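PGRP-Hd - Peptidoglycan recognition protein homologue (PDB 3EP1) probably recognises bacterial peptidoglycan in innate immunity, as a homologue of the peptidoglycan recognition proteins, whose fold is related to N-acetylmuramoyl-L-alanine amidases. Local coordinates at the interface of chains A and B. Numbering follows the deposited sequence. Chains: chain A/B, PGRP-Hd - Peptidoglycan recognition protein homologue.

Contact 1 and contact 2 are patches of one two-fold symmetric interface, with their C-alpha centres about 14 Å apart. Both combine helix 126-141 of one chain with the N-terminal segment of the other, but the chains exchange roles. B:Ile137, B:Gln140 and A:Asp3 belong to contact 1, while A:Ile137, A:Gln140 and B:Asp3 belong to contact 2. The evidence for strength is unequal: contact 1 has weak polar bonds and carbon packing, whereas contact 2 has a covalent disulfide and a straight backbone bond. Each N-terminal segment thus lies on the partner's helix, and the disulfide joins the helices; the structure alone does not show a physiological dimer.

Contact 1: the interface of chains A and B. Residues chain A 1-3; chain B 137, 140, 147.
The hydroxyl OG of B:Ser147 points to the backbone carbonyl O of A:Ala2 at 2.9 Å, a hydrogen bond that is only weak. The same OG makes a second weak, longer approach, 3.5 Å, to the carboxylate oxygen OD1 of A:Asp3. One hydroxyl therefore touches two acceptors of the N-terminal segment without holding either firmly. Its direction follows from the serine torsion: OG lies opposite the backbone N (chi1 -173°), turned away from its own amide and towards the neighbouring chain. B:Ser147 stands in the short turn between strands 145-146 and 149-152.

On its other flank the A:Ala2 carbonyl meets helix 126-141. CB of B:Gln140 is 3.3 Å from A:Ala2 O, so the oxygen is packed between the glutamine stem and the serine. The glutamine chain runs extended beyond CG, carrying its amide alongside A:Ala2. There the methyl CB of A:Ala2 sits above the amide plane and beyond its NE2 end, 3.8 Å from B:Gln140 CD. The methyl meets the amide obliquely at its nitrogen end, not flat on its face.

One turn back along the helix, B:Ile137 turns its branched side chain to the carbonyl of A:Leu1, whose own side chain is modelled incompletely. The isoleucine CB lies 3.9 Å from A:Leu1 O.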
loop_
_atom_site.group_PDB
_atom_site.type_symbol
_atom_site.label_atom_id
_atom_site.label_comp_id
_atom_site.label_asym_id
_atom_site.label_seq_id
_atom_site.Cartn_x
_atom_site.Cartn_y
_atom_site.Cartn_z
ATOM N N LEU A 1 -10.601 -3.019 0.609
ATOM C CA LEU A 1 -10.695 -1.608 0.135
ATOM C C LEU A 1 -9.984 -0.683 1.108
ATOM O O LEU A 1 -8.953 -0.090 0.777
ATOM C CB LEU A 1 -12.163 -1.189 -0.003
ATOM N N ALA A 2 -10.532 -0.570 2.312
ATOM C CA ALA A 2 -9.947 0.293 3.330
ATOM C C ALA A 2 -9.427 -0.474 4.554
ATOM O O ALA A 2 -8.903 0.129 5.496
ATOM C CB ALA A 2 -10.970 1.334 3.761
ATOM N N ASP A 3 -9.565 -1.798 4.537
ATOM C CA ASP A 3 -9.119 -2.620 5.658
ATOM C C ASP A 3 -7.617 -2.914 5.631
ATOM O O ASP A 3 -7.015 -3.032 4.566
ATOM C CB ASP A 3 -9.924 -3.919 5.691
ATOM C CG ASP A 3 -11.412 -3.666 5.867
ATOM O OD1 ASP A 3 -11.774 -2.972 6.850
ATOM O OD2 ASP A 3 -12.217 -4.146 5.027
ATOM N N ILE B 137 -5.593 4.206 0.459
ATOM C CA ILE B 137 -5.830 2.772 0.510
ATOM C C ILE B 137 -4.599 2.025 1.004
ATOM O O ILE B 137 -4.694 1.172 1.884
ATOM C CB ILE B 137 -6.231 2.233 -0.870
ATOM C CG1 ILE B 137 -7.479 2.974 -1.361
ATOM C CG2 ILE B 137 -6.516 0.743 -0.788
ATOM C CD1 ILE B 137 -7.946 2.569 -2.744
ATOM N N GLN B 140 -3.880 2.618 4.724
ATOM C CA GLN B 140 -4.813 1.874 5.549
ATOM C C GLN B 140 -4.432 0.387 5.575
ATOM O O GLN B 140 -4.453 -0.252 6.631
ATOM C CB GLN B 140 -6.237 2.076 5.019
ATOM C CG GLN B 140 -6.781 3.483 5.314
ATOM C CD GLN B 140 -8.139 3.749 4.688
ATOM O OE1 GLN B 140 -8.944 4.511 5.231
ATOM N NE2 GLN B 140 -8.396 3.140 3.540
ATOM N N SER B 147 -9.003 2.681 9.244
ATOM C CA SER B 147 -9.901 2.285 8.164
ATOM C C SER B 147 -11.083 3.227 7.924
ATOM O O SER B 147 -11.808 3.078 6.942
ATOM C CB SER B 147 -10.433 0.872 8.417
ATOM O OG SER B 147 -11.181 0.413 7.301
#

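Contact 2: the interface of chains A and B. Residues chain A 137-138, 140-141; chain B 3-5, 134, 138.
The backbone N of B:Ile5 donates to the carbonyl O of A:Ala141 at 2.9 Å, with an angle of 179° at the hydrogen and the donor in the carbonyl plane on a lone pair. The acceptor belongs to the last residue of helix 126-141, so the N-terminal segment of chain B docks on the helix's C-terminal end. Just before this bond the backbones pass closely, with A:Ala141 CA 3.7 Å from B:Ser4 CA.

The side chains add a covalent link. SG of A:Cys138 is bonded to SG of B:Cys138 at 2.0 Å, and the torsion about the sulfur pair, CB-SG-SG-CB, is -88°. That near-perpendicular turn is the relaxed form of a disulfide and gives no sign of strain. Because both cysteines lie in helix 126-141, the bond ties the two copies of this helix directly together.

B:Lys134 reaches from its helix as an extended chain, starting with CG opposite the backbone N (chi1 170°). Its CE methylene lies against the methyl of A:Ala141, 3.5 Å from CB, while the terminal amine nitrogen NZ continues to B:Asp3 O at 3.1 Å, approaching from above the carbonyl plane. Water 1 completes a triangle with this pair: it is 2.8 Å from B:Lys134 NZ and 3.0 Å from B:Asp3 O. The water also bonds to the backbone O of A:Ile137 at 2.8 Å, bridging the chains. The lysine thus braces the N-terminal segment of its own chain while packing on the partner.

Together, the disulfide, the helix-end bond and the bridging water fasten the two copies into the observed dimer; the structure alone does not show whether the cross-link forms in the animal or during preparation.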
loop_
_atom_site.group_PDB
_atom_site.type_symbol
_atom_site.label_atom_id
_atom_site.label_comp_id
_atom_site.label_asym_id
_atom_site.label_seq_id
_atom_site.Cartn_x
_atom_site.Cartn_y
_atom_site.Cartn_z
ATOM N N ILE A 137 0.212 -3.494 -5.765
ATOM C CA ILE A 137 0.305 -2.067 -5.974
ATOM C C ILE A 137 0.826 -1.369 -4.715
ATOM O O ILE A 137 1.667 -0.466 -4.799
ATOM C CB ILE A 137 -1.060 -1.514 -6.439
ATOM C CG1 ILE A 137 -1.410 -2.147 -7.792
ATOM C CG2 ILE A 137 -1.010 0.007 -6.579
ATOM C CD1 ILE A 137 -2.705 -1.662 -8.408
ATOM N N CYS A 138 0.370 -1.801 -3.544
ATOM C CA CYS A 138 0.852 -1.181 -2.319
ATOM C C CYS A 138 2.276 -1.645 -2.001
ATOM O O CYS A 138 3.034 -0.946 -1.329
ATOM C CB CYS A 138 -0.100 -1.473 -1.160
ATOM S SG CYS A 138 -1.712 -0.624 -1.340
ATOM N N GLN A 140 4.525 -2.160 -4.289
ATOM C CA GLN A 140 5.297 -1.333 -5.206
ATOM C C GLN A 140 5.418 0.109 -4.717
ATOM O O GLN A 140 6.495 0.695 -4.766
ATOM C CB GLN A 140 4.653 -1.382 -6.596
ATOM C CG GLN A 140 5.006 -2.658 -7.367
ATOM C CD GLN A 140 4.030 -3.000 -8.478
ATOM O OE1 GLN A 140 4.369 -3.735 -9.397
ATOM N NE2 GLN A 140 2.813 -2.486 -8.388
ATOM N N ALA A 141 4.313 0.671 -4.243
ATOM C CA ALA A 141 4.314 2.031 -3.732
ATOM C C ALA A 141 5.292 2.145 -2.565
ATOM O O ALA A 141 6.022 3.134 -2.457
ATOM C CB ALA A 141 2.911 2.425 -3.285
ATOM N N ASP B 3 3.889 2.753 -9.837
ATOM C CA ASP B 3 5.242 3.122 -9.411
ATOM C C ASP B 3 5.355 3.201 -7.889
ATOM O O ASP B 3 4.386 2.967 -7.173
ATOM C CB ASP B 3 5.630 4.473 -9.998
ATOM C CG ASP B 3 5.874 4.407 -11.481
ATOM O OD1 ASP B 3 6.990 3.986 -11.874
ATOM O OD2 ASP B 3 4.948 4.768 -12.244
ATOM N N SER B 4 6.542 3.529 -7.397
ATOM C CA SER B 4 6.748 3.654 -5.963
ATOM C C SER B 4 6.684 5.122 -5.558
ATOM O O SER B 4 6.844 6.001 -6.393
ATOM C CB SER B 4 8.123 3.118 -5.575
ATOM O OG SER B 4 9.118 4.067 -5.908
ATOM N N ILE B 5 6.453 5.379 -4.274
ATOM C CA ILE B 5 6.418 6.748 -3.762
ATOM C C ILE B 5 7.851 7.280 -3.830
ATOM O O ILE B 5 8.790 6.559 -3.489
ATOM C CB ILE B 5 5.939 6.777 -2.286
ATOM C CG1 ILE B 5 4.475 6.340 -2.208
ATOM C CG2 ILE B 5 6.128 8.159 -1.695
ATOM C CD1 ILE B 5 3.919 6.262 -0.806
ATOM N N LYS B 134 -4.957 6.114 -3.886
ATOM C CA LYS B 134 -3.956 5.068 -3.680
ATOM C C LYS B 134 -3.231 5.230 -2.325
ATOM O O LYS B 134 -3.182 4.301 -1.517
ATOM C CB LYS B 134 -2.954 5.108 -4.839
ATOM C CG LYS B 134 -1.724 4.244 -4.672
ATOM C CD LYS B 134 -0.751 4.472 -5.834
ATOM C CE LYS B 134 0.637 3.959 -5.506
ATOM N NZ LYS B 134 1.628 4.250 -6.586
ATOM N N CYS B 138 -3.440 2.354 0.454
ATOM C CA CYS B 138 -2.221 1.684 0.874
ATOM C C CYS B 138 -1.870 1.977 2.336
ATOM O O CYS B 138 -1.450 1.083 3.066
ATOM C CB CYS B 138 -1.062 2.064 -0.054
ATOM S SG CYS B 138 -1.203 1.320 -1.718
HETATM O O HOH W 1 1.851 1.508 -6.743
#